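Local coordinates for LanC-like protein GCR2 (Arabidopsis thaliana, PDB 3T33) that binds zinc as a plant member of the LanC-like family and may play a role in abscisic acid signaling, at residues R348-N352 against P353-Y357; M402-P405 against T406-L409; A155-R158 against G159-L162. All coordinates share one frame; numbering follows the deposited sequence.

Contact 1 of 3, residues R348-N352 against P353-Y357; sequences RLTRN and PKYLY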
loop_
_atom_site.group_PDB
_atom_site.type_symbol
_atom_site.label_atom_id
_atom_site.label_comp_id
_atom_site.label_asym_id
_atom_site.label_seq_id
_atom_site.Cartn_x
_atom_site.Cartn_y
_atom_site.Cartn_z
ATOM N N ARG A 348 -7.796 -4.479 -11.198
ATOM C CA ARG A 348 -6.857 -4.034 -12.208
ATOM C C ARG A 348 -6.357 -5.189 -13.071
ATOM O O ARG A 348 -6.234 -5.030 -14.278
ATOM C CB ARG A 348 -5.650 -3.340 -11.607
ATOM C CG ARG A 348 -5.911 -2.041 -10.803
ATOM C CD ARG A 348 -4.579 -1.224 -10.645
ATOM N NE ARG A 348 -3.707 -1.910 -9.702
ATOM C CZ ARG A 348 -2.537 -2.422 -10.020
ATOM N NH1 ARG A 348 -2.039 -2.269 -11.230
ATOM N NH2 ARG A 348 -1.852 -3.066 -9.095
ATOM N N LEU A 349 -6.060 -6.328 -12.456
ATOM C CA LEU A 349 -5.481 -7.456 -13.180
ATOM C C LEU A 349 -6.532 -8.194 -14.088
ATOM O O LEU A 349 -6.204 -8.538 -15.194
ATOM C CB LEU A 349 -4.886 -8.447 -12.197
ATOM C CG LEU A 349 -4.422 -9.762 -12.782
ATOM C CD1 LEU A 349 -3.121 -9.574 -13.575
ATOM C CD2 LEU A 349 -4.276 -10.860 -11.714
ATOM N N THR A 350 -7.777 -8.414 -13.603
ATOM C CA THR A 350 -8.752 -9.261 -14.316
ATOM C C THR A 350 -9.831 -8.499 -15.105
ATOM O O THR A 350 -10.469 -9.073 -16.031
ATOM C CB THR A 350 -9.444 -10.223 -13.355
ATOM O OG1 THR A 350 -10.118 -9.486 -12.328
ATOM C CG2 THR A 350 -8.423 -11.128 -12.667
ATOM N N ARG A 351 -10.010 -7.216 -14.755
ATOM C CA ARG A 351 -11.150 -6.430 -15.176
ATOM C C ARG A 351 -12.535 -7.032 -14.811
ATOM O O ARG A 351 -13.566 -6.704 -15.450
ATOM C CB ARG A 351 -11.069 -6.132 -16.673
ATOM C CG ARG A 351 -10.753 -4.675 -16.942
ATOM C CD ARG A 351 -9.386 -4.163 -16.382
ATOM N NE ARG A 351 -8.985 -2.896 -17.016
ATOM C CZ ARG A 351 -7.918 -2.172 -16.665
ATOM N NH1 ARG A 351 -7.116 -2.596 -15.692
ATOM N NH2 ARG A 351 -7.632 -1.055 -17.311
ATOM N N ASN A 352 -12.544 -7.909 -13.803
ATOM C CA ASN A 352 -13.732 -8.620 -13.409
ATOM C C ASN A 352 -14.460 -7.769 -12.359
ATOM O O ASN A 352 -13.894 -7.544 -11.270
ATOM C CB ASN A 352 -13.358 -10.055 -12.895
ATOM C CG ASN A 352 -14.601 -10.872 -12.485
ATOM O OD1 ASN A 352 -15.669 -10.304 -12.397
ATOM N ND2 ASN A 352 -14.436 -12.157 -12.120
ATOM N N PRO A 353 -15.718 -7.291 -12.651
ATOM C CA PRO A 353 -16.353 -6.273 -11.784
ATOM C C PRO A 353 -16.673 -6.814 -10.427
ATOM O O PRO A 353 -17.008 -6.041 -9.558
ATOM C CB PRO A 353 -17.681 -5.962 -12.503
ATOM C CG PRO A 353 -17.973 -7.300 -13.320
ATOM C CD PRO A 353 -16.594 -7.643 -13.806
ATOM N N LYS A 354 -16.642 -8.137 -10.257
ATOM C CA LYS A 354 -16.759 -8.755 -8.922
ATOM C C LYS A 354 -15.704 -8.187 -7.901
ATOM O O LYS A 354 -15.990 -7.949 -6.699
ATOM C CB LYS A 354 -16.562 -10.289 -9.070
ATOM C CG LYS A 354 -16.142 -10.983 -7.749
ATOM C CD LYS A 354 -16.065 -12.522 -7.785
ATOM C CE LYS A 354 -14.779 -13.050 -8.429
ATOM N NZ LYS A 354 -14.840 -14.549 -8.785
ATOM N N TYR A 355 -14.477 -8.007 -8.395
ATOM C CA TYR A 355 -13.360 -7.481 -7.614
ATOM C C TYR A 355 -13.574 -6.018 -7.284
ATOM O O TYR A 355 -13.405 -5.637 -6.131
ATOM C CB TYR A 355 -12.030 -7.798 -8.332
ATOM C CG TYR A 355 -11.739 -9.292 -8.282
ATOM C CD1 TYR A 355 -11.763 -9.952 -7.060
ATOM C CD2 TYR A 355 -11.463 -10.042 -9.429
ATOM C CE1 TYR A 355 -11.524 -11.330 -6.938
ATOM C CE2 TYR A 355 -11.196 -11.460 -9.339
ATOM C CZ TYR A 355 -11.242 -12.071 -8.080
ATOM O OH TYR A 355 -10.991 -13.411 -7.883
ATOM N N LEU A 356 -14.018 -5.201 -8.240
ATOM C CA LEU A 356 -14.470 -3.798 -7.926
ATOM C C LEU A 356 -15.577 -3.750 -6.884
ATOM O O LEU A 356 -15.583 -2.928 -5.893
ATOM C CB LEU A 356 -15.067 -3.124 -9.137
ATOM C CG LEU A 356 -14.893 -1.614 -9.319
ATOM C CD1 LEU A 356 -16.064 -1.029 -10.072
ATOM C CD2 LEU A 356 -14.592 -0.830 -8.046
ATOM N N TYR A 357 -16.532 -4.646 -7.103
ATOM C CA TYR A 357 -17.594 -4.755 -6.143
ATOM C C TYR A 357 -17.067 -5.072 -4.733
ATOM O O TYR A 357 -17.571 -4.561 -3.735
ATOM C CB TYR A 357 -18.611 -5.812 -6.567
ATOM C CG TYR A 357 -19.590 -6.007 -5.496
ATOM C CD1 TYR A 357 -20.598 -5.072 -5.258
ATOM C CD2 TYR A 357 -19.460 -7.058 -4.635
ATOM C CE1 TYR A 357 -21.490 -5.237 -4.204
ATOM C CE2 TYR A 357 -20.296 -7.204 -3.617
ATOM C CZ TYR A 357 -21.323 -6.314 -3.403
ATOM O OH TYR A 357 -22.156 -6.564 -2.308
#
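Asn352 grips the start of helix 353-375 twice, once through its side chain and once through its backbone. Asn352 is the N-cap residue: Lys354 N donates to its OD1 at 3.2 Å, a capping bond, from above the amide's carbonyl plane. Asn352 CG lies anti to the backbone N (chi1 -179°), which sets the amide beside the carbonyl carbon, with OD1 toward Lys354 N. The backbone bond runs from Tyr355 N to Asn352 O at 3.0 Å. Within residues 348-352, Thr350 OG1 accepts from Asn352 N at 3.2 Å and closes an ST turn. The same hydroxyl also bonds Leu346 O, one turn back. Arg351 has left the helix with positive phi, and its NH1 donates to Arg348 O at 2.9 Å.

The remaining contacts are van der Waals. Thr350 OG1 meets the edge of the Tyr355 ring at CD2, 3.2 Å away and near the ring plane. Lys354 bends at chi3 and lays CE 3.7 Å above one ring face, toward the rim. Its CB also touches Asn352 OD1.

The turn joins helix 336-350 to helix 353-375. Tyr355 packs back on Leu346 and Tyr347 of the first helix, while Leu349 faces helix 291-305.

Contact 2 of 3, residues M402-P405 against T406-L409; sequences MNDP and TQAL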
loop_
_atom_site.group_PDB
_atom_site.type_symbol
_atom_site.label_atom_id
_atom_site.label_comp_id
_atom_site.label_asym_id
_atom_site.label_seq_id
_atom_site.Cartn_x
_atom_site.Cartn_y
_atom_site.Cartn_z
ATOM N N MET A 402 -10.481 5.291 -4.937
ATOM C CA MET A 402 -11.717 4.701 -5.531
ATOM C C MET A 402 -12.323 5.555 -6.655
ATOM O O MET A 402 -13.063 5.066 -7.495
ATOM C CB MET A 402 -12.790 4.424 -4.499
ATOM C CG MET A 402 -12.414 3.471 -3.373
ATOM S SD MET A 402 -12.354 1.746 -3.903
ATOM C CE MET A 402 -14.116 1.428 -4.012
ATOM N N ASN A 403 -11.989 6.826 -6.700
ATOM C CA ASN A 403 -12.478 7.642 -7.764
ATOM C C ASN A 403 -12.085 7.088 -9.131
ATOM O O ASN A 403 -12.852 7.249 -10.085
ATOM C CB ASN A 403 -11.968 9.064 -7.623
ATOM C CG ASN A 403 -12.914 10.059 -8.222
ATOM O OD1 ASN A 403 -13.990 10.321 -7.659
ATOM N ND2 ASN A 403 -12.552 10.591 -9.418
ATOM N N ASP A 404 -10.904 6.430 -9.230
ATOM C CA ASP A 404 -10.450 5.929 -10.513
ATOM C C ASP A 404 -9.791 4.563 -10.257
ATOM O O ASP A 404 -8.558 4.428 -10.230
ATOM C CB ASP A 404 -9.532 6.946 -11.193
ATOM C CG ASP A 404 -9.242 6.608 -12.678
ATOM O OD1 ASP A 404 -9.749 5.599 -13.238
ATOM O OD2 ASP A 404 -8.493 7.356 -13.298
ATOM N N PRO A 405 -10.627 3.560 -9.996
ATOM C CA PRO A 405 -10.189 2.351 -9.303
ATOM C C PRO A 405 -9.147 1.536 -10.068
ATOM O O PRO A 405 -8.313 0.854 -9.430
ATOM C CB PRO A 405 -11.492 1.564 -9.058
ATOM C CG PRO A 405 -12.597 2.295 -9.853
ATOM C CD PRO A 405 -12.090 3.614 -10.271
ATOM N N THR A 406 -9.113 1.659 -11.394
ATOM C CA THR A 406 -8.074 0.988 -12.207
ATOM C C THR A 406 -6.677 1.688 -12.161
ATOM O O THR A 406 -5.687 1.135 -12.639
ATOM C CB THR A 406 -8.521 0.682 -13.688
ATOM O OG1 THR A 406 -8.816 1.902 -14.395
ATOM C CG2 THR A 406 -9.778 -0.185 -13.665
ATOM N N GLN A 407 -6.635 2.910 -11.639
ATOM C CA GLN A 407 -5.398 3.645 -11.458
ATOM C C GLN A 407 -4.919 3.543 -9.970
ATOM O O GLN A 407 -3.877 4.020 -9.655
ATOM C CB GLN A 407 -5.574 5.117 -11.864
ATOM C CG GLN A 407 -5.717 5.336 -13.377
ATOM C CD GLN A 407 -4.549 4.718 -14.191
ATOM O OE1 GLN A 407 -4.770 3.971 -15.136
ATOM N NE2 GLN A 407 -3.307 5.030 -13.806
ATOM N N ALA A 408 -5.713 2.944 -9.090
ATOM C CA ALA A 408 -5.423 2.850 -7.654
ATOM C C ALA A 408 -4.251 1.952 -7.343
ATOM O O ALA A 408 -4.246 0.809 -7.769
ATOM C CB ALA A 408 -6.612 2.342 -6.920
ATOM N N LEU A 409 -3.270 2.514 -6.628
ATOM C CA LEU A 409 -2.037 1.834 -6.166
ATOM C C LEU A 409 -1.842 1.869 -4.633
ATOM O O LEU A 409 -1.850 2.943 -4.091
ATOM C CB LEU A 409 -0.833 2.490 -6.829
ATOM C CG LEU A 409 -0.874 2.378 -8.364
ATOM C CD1 LEU A 409 0.226 3.292 -9.048
ATOM C CD2 LEU A 409 -0.730 0.919 -8.849
HETATM O O HOH W 1 -10.854 3.171 -13.124
#
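Asp404 O and Gln407 N make the firm bond of this turn, at 2.8 Å with an N-H...O angle of 154°. The N-H comes in from above the carbonyl plane. Ala408 N reaches Pro405 O at 3.4 Å, a weak bond. The CB of Ala408 sits against the same Pro405 O. This is the tight side. Ala408 is buried on Leu344, and Pro405 touches Leu344, Tyr45 and Leu356.

The two bonds each join a carbonyl to the N-H three residues on, so residues 404-408 form two overlapping beta-turns. The pair follows helix 392-402, near the C terminus of the chain.

The other side is polar and more exposed. Asp404 and Gln407 lie side by side and point the same way. OD2 of Asp404 touches CG of Gln407 at 3.4 Å, a carboxylate oxygen against a methylene. Asp404 OD1 and Thr406 OG1 are 4.0 Å apart, and a water spans them. It donates to Asp404 OD1 at 2.7 Å, accepts from Thr406 N at 2.9 Å and bonds Thr406 OG1 at 2.7 Å. With chi1 at 62°, OG1 stands between the backbone N and carbonyl carbon of Thr406, where the same water reaches both N and OG1.

Contact 3 of 3, residues A155-R158 against G159-L162; sequences ARFR and GIRL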
loop_
_atom_site.group_PDB
_atom_site.type_symbol
_atom_site.label_atom_id
_atom_site.label_comp_id
_atom_site.label_asym_id
_atom_site.label_seq_id
_atom_site.Cartn_x
_atom_site.Cartn_y
_atom_site.Cartn_z
ATOM N N ALA A 155 19.081 16.525 -5.344
ATOM C CA ALA A 155 20.432 16.533 -4.719
ATOM C C ALA A 155 20.399 15.879 -3.323
ATOM O O ALA A 155 21.307 15.122 -2.956
ATOM C CB ALA A 155 21.014 18.001 -4.639
ATOM N N ARG A 156 19.352 16.148 -2.543
ATOM C CA ARG A 156 19.263 15.523 -1.253
ATOM C C ARG A 156 19.015 14.039 -1.425
ATOM O O ARG A 156 19.554 13.204 -0.668
ATOM C CB ARG A 156 18.161 16.142 -0.410
ATOM C CG ARG A 156 18.486 17.550 0.086
ATOM C CD ARG A 156 17.160 18.291 0.381
ATOM N NE ARG A 156 17.337 19.706 0.730
ATOM C CZ ARG A 156 16.357 20.615 0.693
ATOM N NH1 ARG A 156 15.121 20.266 0.318
ATOM N NH2 ARG A 156 16.603 21.881 1.025
ATOM N N PHE A 157 18.244 13.673 -2.438
ATOM C CA PHE A 157 17.938 12.268 -2.563
ATOM C C PHE A 157 19.271 11.548 -2.964
ATOM O O PHE A 157 19.618 10.526 -2.432
ATOM C CB PHE A 157 16.880 12.022 -3.635
ATOM C CG PHE A 157 16.382 10.592 -3.644
ATOM C CD1 PHE A 157 17.260 9.527 -3.723
ATOM C CD2 PHE A 157 15.041 10.303 -3.554
ATOM C CE1 PHE A 157 16.796 8.221 -3.700
ATOM C CE2 PHE A 157 14.600 9.006 -3.562
ATOM C CZ PHE A 157 15.465 7.973 -3.608
ATOM N N ARG A 158 19.975 12.109 -3.928
ATOM C CA ARG A 158 21.235 11.581 -4.424
ATOM C C ARG A 158 22.389 11.542 -3.399
ATOM O O ARG A 158 23.388 10.811 -3.635
ATOM C CB ARG A 158 21.654 12.411 -5.613
ATOM C CG ARG A 158 20.839 12.118 -6.886
ATOM C CD ARG A 158 21.391 12.947 -7.974
ATOM N NE ARG A 158 20.753 12.672 -9.232
ATOM C CZ ARG A 158 20.830 13.476 -10.290
ATOM N NH1 ARG A 158 21.491 14.641 -10.234
ATOM N NH2 ARG A 158 20.252 13.115 -11.409
ATOM N N GLY A 159 22.252 12.296 -2.294
ATOM C CA GLY A 159 23.221 12.249 -1.174
ATOM C C GLY A 159 23.016 11.073 -0.224
ATOM O O GLY A 159 23.878 10.770 0.648
ATOM N N ILE A 160 21.892 10.379 -0.363
ATOM C CA ILE A 160 21.649 9.239 0.519
ATOM C C ILE A 160 22.652 8.119 0.286
ATOM O O ILE A 160 22.932 7.753 -0.852
ATOM C CB ILE A 160 20.154 8.727 0.411
ATOM C CG1 ILE A 160 19.182 9.758 1.031
ATOM C CG2 ILE A 160 19.950 7.410 1.114
ATOM C CD1 ILE A 160 17.728 9.652 0.525
ATOM N N ARG A 161 23.172 7.552 1.373
ATOM C CA ARG A 161 24.067 6.412 1.277
ATOM C C ARG A 161 23.575 5.264 2.142
ATOM O O ARG A 161 22.956 5.487 3.185
ATOM C CB ARG A 161 25.482 6.813 1.736
ATOM C CG ARG A 161 26.105 7.990 0.950
ATOM C CD ARG A 161 26.584 7.514 -0.413
ATOM N NE ARG A 161 27.060 8.706 -1.130
ATOM C CZ ARG A 161 26.300 9.478 -1.902
ATOM N NH1 ARG A 161 24.975 9.190 -2.076
ATOM N NH2 ARG A 161 26.848 10.574 -2.447
ATOM N N LEU A 162 23.852 4.035 1.727
ATOM C CA LEU A 162 23.361 2.877 2.456
ATOM C C LEU A 162 24.442 2.249 3.298
ATOM O O LEU A 162 25.361 1.672 2.715
ATOM C CB LEU A 162 22.849 1.814 1.483
ATOM C CG LEU A 162 21.967 2.365 0.362
ATOM C CD1 LEU A 162 21.722 1.276 -0.666
ATOM C CD2 LEU A 162 20.635 2.864 0.949
HETATM O O HOH W 2 21.044 7.918 -3.072
#
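Arg161 bends at chi2 (-76°), and this fold in the chain returns its guanidinium to the helix end that the backbone has just left. NH1 then donates to Arg158 O at 2.8 Å. The bond is almost straight, at 178°, and the acceptor lies in the guanidinium plane, at its edge. The same NH1 also donates to Ile160 O at 2.8 Å, less straight and from above that carbonyl's plane. One nitrogen thus bridges two carbonyls two residues apart, one on each side of Gly159. Gly159 O lies 3.3 Å over one guanidinium face, toward the rim.

Ile160 sets its CG1 anti to the carbonyl carbon (chi1 -70°), which lays the CG1-CD1 branch along Phe157. Its CD1 comes 4.3 Å from Phe157 CD1, an apolar contact.

Here the backbone bonding changes from the helical pattern to a tighter one. Gly159 N makes two weak bonds, to Ala155 O four residues back and to Arg156 O three back. Ile160 N then bonds Phe157 O at 3.1 Å, which closes a beta-turn over residues 157-160, and the chain runs on extended. A water donates to both Phe157 O and Ile160 O, so Phe157 O is held by two donors.

Phe157 packs on Cys134 of helix 130-144 and on Ala180 and Leu184 of helix 174-188, while Ile160 reaches Tyr130, Tyr177 and Val124. Arg158 NH2 bonds Ser192 O. Arg156 makes a salt bridge with Asp115 and forms a cation-pi pair with Tyr153, with Arg119 and Arg152 close by.

Overall arrangement
From the N terminus the chain meets contact 3 first, then contact 1, then contact 2. They lie in series, and none nests in or crosses another. Each closes a short local turn. Contact 3 ends helix 147-158 and opens the loop toward helix 174-188. Contact 1 joins helix 336-350 to helix 353-375. Contact 2 turns the chain after helix 392-402 into the tail. Contacts 1 and 2 touch, with centres 11 Å apart: Arg348 packs against residues 405-409, its CD 3.3 Å from Thr406 O, and pairs with Glu414. Contact 3 lies across the chain's centre from contact 1, about 39 Å between centres.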